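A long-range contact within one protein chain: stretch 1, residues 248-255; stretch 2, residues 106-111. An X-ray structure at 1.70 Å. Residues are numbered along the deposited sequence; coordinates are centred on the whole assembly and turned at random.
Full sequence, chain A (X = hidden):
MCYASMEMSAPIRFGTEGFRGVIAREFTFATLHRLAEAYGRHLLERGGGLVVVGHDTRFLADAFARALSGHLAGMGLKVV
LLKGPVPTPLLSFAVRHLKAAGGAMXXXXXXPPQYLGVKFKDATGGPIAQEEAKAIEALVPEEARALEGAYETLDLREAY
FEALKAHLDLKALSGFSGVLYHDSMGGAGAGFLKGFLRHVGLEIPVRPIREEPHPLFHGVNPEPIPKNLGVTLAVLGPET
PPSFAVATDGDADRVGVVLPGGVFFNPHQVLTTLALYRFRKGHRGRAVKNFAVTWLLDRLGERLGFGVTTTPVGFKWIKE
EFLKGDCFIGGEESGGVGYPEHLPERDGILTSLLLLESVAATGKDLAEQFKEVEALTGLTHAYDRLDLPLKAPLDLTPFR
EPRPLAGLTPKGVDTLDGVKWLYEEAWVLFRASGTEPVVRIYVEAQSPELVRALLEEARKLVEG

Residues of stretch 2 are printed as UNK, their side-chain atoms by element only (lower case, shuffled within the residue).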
ATOM      1  N   THR A 248      -8.201  -4.337   4.236  1.00 17.20           N
ATOM      2  CA  THR A 248      -7.573  -3.569   3.171  1.00 17.15           C
ATOM      3  C   THR A 248      -7.909  -2.092   3.371  1.00 16.79           C
ATOM      4  O   THR A 248      -9.005  -1.757   3.826  1.00 16.05           O
ATOM      5  CB  THR A 248      -8.047  -4.050   1.774  1.00 17.60           C
ATOM      6  OG1 THR A 248      -9.479  -4.125   1.737  1.00 17.15           O
ATOM      7  CG2 THR A 248      -7.467  -5.420   1.464  1.00 17.94           C
ATOM      8  N   ASP A 249      -6.964  -1.210   3.064  1.00 15.97           N
ATOM      9  CA  ASP A 249      -7.225   0.211   3.240  1.00 15.99           C
ATOM     10  C   ASP A 249      -8.124   0.786   2.146  1.00 15.83           C
ATOM     11  O   ASP A 249      -8.651   0.051   1.306  1.00 16.38           O
ATOM     12  CB  ASP A 249      -5.915   1.010   3.343  1.00 17.26           C
ATOM     13  CG  ASP A 249      -5.213   1.192   2.011  1.00 19.35           C
ATOM     14  OD1 ASP A 249      -4.430   2.160   1.915  1.00 18.61           O
ATOM     15  OD2 ASP A 249      -5.418   0.381   1.077  1.00 17.22           O
ATOM     16  N   GLY A 250      -8.290   2.105   2.167  1.00 16.52           N
ATOM     17  CA  GLY A 250      -9.157   2.786   1.222  1.00 15.81           C
ATOM     18  C   GLY A 250      -9.101   2.354  -0.229  1.00 15.94           C
ATOM     19  O   GLY A 250     -10.146   2.122  -0.846  1.00 17.63           O
ATOM     20  N   ASP A 251      -7.896   2.265  -0.783  1.00 14.55           N
ATOM     21  CA  ASP A 251      -7.732   1.873  -2.183  1.00 14.53           C
ATOM     22  C   ASP A 251      -7.099   0.487  -2.322  1.00 15.84           C
ATOM     23  O   ASP A 251      -6.697   0.061  -3.414  1.00 15.68           O
ATOM     24  CB  ASP A 251      -6.893   2.935  -2.918  1.00 13.71           C
ATOM     25  CG  ASP A 251      -5.483   3.067  -2.361  1.00 17.00           C
ATOM     26  OD1 ASP A 251      -5.267   2.762  -1.164  1.00 17.03           O
ATOM     27  OD2 ASP A 251      -4.589   3.503  -3.119  1.00 18.32           O
ATOM     28  N   ALA A 252      -7.044  -0.215  -1.198  1.00 14.40           N
ATOM     29  CA  ALA A 252      -6.497  -1.560  -1.118  1.00 15.97           C
ATOM     30  C   ALA A 252      -5.064  -1.737  -1.605  1.00 17.79           C
ATOM     31  O   ALA A 252      -4.731  -2.778  -2.177  1.00 18.24           O
ATOM     32  CB  ALA A 252      -7.427  -2.551  -1.841  1.00 15.80           C
ATOM     33  N   ASP A 253      -4.206  -0.743  -1.398  1.00 18.30           N
ATOM     34  CA  ASP A 253      -2.817  -0.951  -1.786  1.00 19.80           C
ATOM     35  C   ASP A 253      -2.047  -1.370  -0.532  1.00 20.57           C
ATOM     36  O   ASP A 253      -0.877  -1.752  -0.604  1.00 19.82           O
ATOM     37  CB  ASP A 253      -2.195   0.301  -2.435  1.00 21.95           C
ATOM     38  CG  ASP A 253      -1.966   1.435  -1.461  1.00 23.13           C
ATOM     39  OD1 ASP A 253      -1.184   2.345  -1.817  1.00 26.67           O
ATOM     40  OD2 ASP A 253      -2.556   1.432  -0.363  1.00 24.00           O
ATOM     41  N   ARG A 254      -2.727  -1.325   0.615  1.00 19.72           N
ATOM     42  CA  ARG A 254      -2.134  -1.707   1.904  1.00 22.11           C
ATOM     43  C   ARG A 254      -3.065  -2.648   2.669  1.00 21.22           C
ATOM     44  O   ARG A 254      -4.275  -2.641   2.456  1.00 19.21           O
ATOM     45  CB  ARG A 254      -1.904  -0.477   2.786  1.00 23.89           C
ATOM     46  CG  ARG A 254      -1.071   0.629   2.166  1.00 30.34           C
ATOM     47  CD  ARG A 254      -1.005   1.829   3.099  1.00 33.00           C
ATOM     48  NE  ARG A 254      -0.144   2.884   2.574  1.00 38.31           N
ATOM     49  CZ  ARG A 254       0.280   3.925   3.283  1.00 41.09           C
ATOM     50  NH1 ARG A 254      -0.076   4.055   4.554  1.00 42.33           N
ATOM     51  NH2 ARG A 254       1.063   4.839   2.720  1.00 43.77           N
ATOM     52  N   VAL A 255      -2.503  -3.444   3.574  1.00 20.31           N
ATOM     53  CA  VAL A 255      -3.327  -4.341   4.370  1.00 22.47           C
ATOM     54  C   VAL A 255      -2.863  -4.402   5.817  1.00 21.67           C
ATOM     55  O   VAL A 255      -1.695  -4.145   6.128  1.00 23.17           O
ATOM     56  CB  VAL A 255      -3.325  -5.787   3.811  1.00 24.61           C
ATOM     57  CG1 VAL A 255      -3.879  -5.806   2.405  1.00 27.55           C
ATOM     58  CG2 VAL A 255      -1.919  -6.359   3.846  1.00 26.56           C
ATOM     59  N   UNK A 106      -7.894   8.375  -8.838  1.00 14.66           N
ATOM     60  CA  UNK A 106      -8.502   9.324  -7.914  1.00 14.46           C
ATOM     61  C   UNK A 106      -8.619   8.594  -6.580  1.00 14.72           C
ATOM     62  O   UNK A 106      -9.459   7.702  -6.407  1.00 15.18           O
ATOM     63  c   UNK A 106      -9.060  10.675 -10.607  1.00 18.93           C
ATOM     64  c   UNK A 106      -9.888   9.760  -8.408  1.00 16.45           C
ATOM     65  c   UNK A 106      -9.540  12.225  -8.675  1.00 18.16           C
ATOM     66  c   UNK A 106      -9.956  10.938  -9.392  1.00 17.27           C
ATOM     67  N   UNK A 107      -7.746   8.962  -5.650  1.00 15.66           N
ATOM     68  CA  UNK A 107      -7.734   8.350  -4.335  1.00 14.53           C
ATOM     69  C   UNK A 107      -6.857   9.142  -3.380  1.00 15.21           C
ATOM     70  O   UNK A 107      -6.007   9.925  -3.809  1.00 15.30           O
ATOM     71  c   UNK A 107      -5.706   6.890  -4.783  1.00 15.26           C
ATOM     72  o   UNK A 107      -7.325   6.263  -3.126  1.00 15.32           O
ATOM     73  c   UNK A 107      -7.187   6.893  -4.403  1.00 14.83           C
ATOM     74  N   UNK A 108      -7.102   8.943  -2.088  1.00 14.50           N
ATOM     75  CA  UNK A 108      -6.317   9.553  -1.028  1.00 17.09           C
ATOM     76  C   UNK A 108      -5.925   8.386  -0.116  1.00 17.75           C
ATOM     77  O   UNK A 108      -5.626   8.553   1.069  1.00 18.40           O
ATOM     78  c   UNK A 108      -7.125  10.600  -0.266  1.00 18.22           C
ATOM     79  N   UNK A 109      -5.971   7.190  -0.701  1.00 18.58           N
ATOM     80  CA  UNK A 109      -5.555   5.957  -0.042  1.00 18.07           C
ATOM     81  C   UNK A 109      -6.099   5.708   1.367  1.00 19.64           C
ATOM     82  O   UNK A 109      -7.278   5.421   1.539  1.00 19.65           O
ATOM     83  c   UNK A 109      -4.015   5.923  -0.038  1.00 20.41           C
ATOM     84  o   UNK A 109      -3.490   4.674   0.386  1.00 20.57           O
ATOM     85  N   UNK A 110      -5.234   5.826   2.365  1.00 19.29           N
ATOM     86  CA  UNK A 110      -5.609   5.570   3.758  1.00 21.99           C
ATOM     87  C   UNK A 110      -5.933   6.825   4.564  1.00 21.02           C
ATOM     88  O   UNK A 110      -6.160   6.746   5.769  1.00 21.94           O
ATOM     89  c   UNK A 110      -4.461   4.834   4.439  1.00 25.02           C
ATOM     90  c   UNK A 110      -3.202   5.638   4.497  1.00 29.56           C
ATOM     91  n   UNK A 110      -2.895   6.465   5.556  1.00 31.87           N
ATOM     92  n   UNK A 110      -1.328   6.715   4.117  1.00 34.06           N
ATOM     93  c   UNK A 110      -1.765   7.101   5.302  1.00 33.68           C
ATOM     94  c   UNK A 110      -2.207   5.800   3.593  1.00 32.72           C
ATOM     95  N   UNK A 111      -5.959   7.979   3.909  1.00 20.17           N
ATOM     96  CA  UNK A 111      -6.233   9.231   4.605  1.00 21.14           C
ATOM     97  C   UNK A 111      -7.683   9.444   5.019  1.00 19.54           C
ATOM     98  O   UNK A 111      -8.586   8.761   4.545  1.00 18.81           O
ATOM     99  o   UNK A 111      -3.574  10.525   4.669  1.00 31.72           O
ATOM    100  c   UNK A 111      -4.268  10.485   3.650  1.00 26.88           C
ATOM    101  n   UNK A 111      -3.750  10.516   2.430  1.00 29.37           N
ATOM    102  c   UNK A 111      -5.771  10.403   3.745  1.00 22.57           C
TER

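Position 106 has four side-chain carbons, forked at the second. No atom of it comes near stretch 1. An all-carbon chain with this fork is Leu 106.

Position 107 carries a CB bearing one oxygen and one carbon. Its CA-to-CB bond points toward stretch 1, and the oxygen lies 3.4 Å from CB of Asp 251. A branched CB with one oxygen and one methyl is Thr 107. Its OG1 accepts a hydrogen bond from the backbone N of position 109, at 2.9 Å, and so helps to shape the loop.

Position 108 has a single side-chain carbon, pointing away from stretch 1. This is Ala 108. It opens a type II' turn that ends at position 111, closed by a 2.9 Å hydrogen bond from N of position 111 to O of Ala 108.

Position 109 has one carbon followed by one oxygen. The oxygen sits among three carboxylates of stretch 1. One carbon and a terminal oxygen make Ser 109. Its OG is 3.0 Å from OD1 of Asp 251 and 3.1 Å from OD1 of Asp 249. Either can accept its hydrogen bond, but the one proton is not assigned between them. OD2 of Asp 253 is 3.5 Å from the same OG.

Position 110 has one carbon leading to a five-membered ring of three carbons and two nitrogens. A ring carbon lies close to NH1 of Arg 254, and that nitrogen sits over one face of the ring. This is His 110. Its CA-to-CB bond points sideways, but the end of the side chain comes nearer. CD2 of His 110 is 2.9 Å from NH1 of Arg 254.

Position 111 has two side-chain carbons, the second carrying one oxygen and one nitrogen. It is out of reach of stretch 1. The amide end gives Asn 111. Its ND2 makes a weak hydrogen bond to O of Ala 108, at 3.0 Å.

The contact joins two loops whose touching residues are at least 139 positions apart in sequence. Its polar centre is the Ser 109 hydroxyl, set among the aspartates. Beside it the backbones come close: CA of Gly 250 makes a CA-H...O contact with O of Ser 109 at 3.3 Å. A CB on Gly 250 would clash with that oxygen. Stretch 1 is itself braced by a type I turn from Asp 249 to Ala 252, and OD2 of Asp 249 accepts a 3.2 Å hydrogen bond from N of Arg 254. The packing of His 110 against Arg 254 completes the contact.

Stretch 2, residues 106-111: LTASHN
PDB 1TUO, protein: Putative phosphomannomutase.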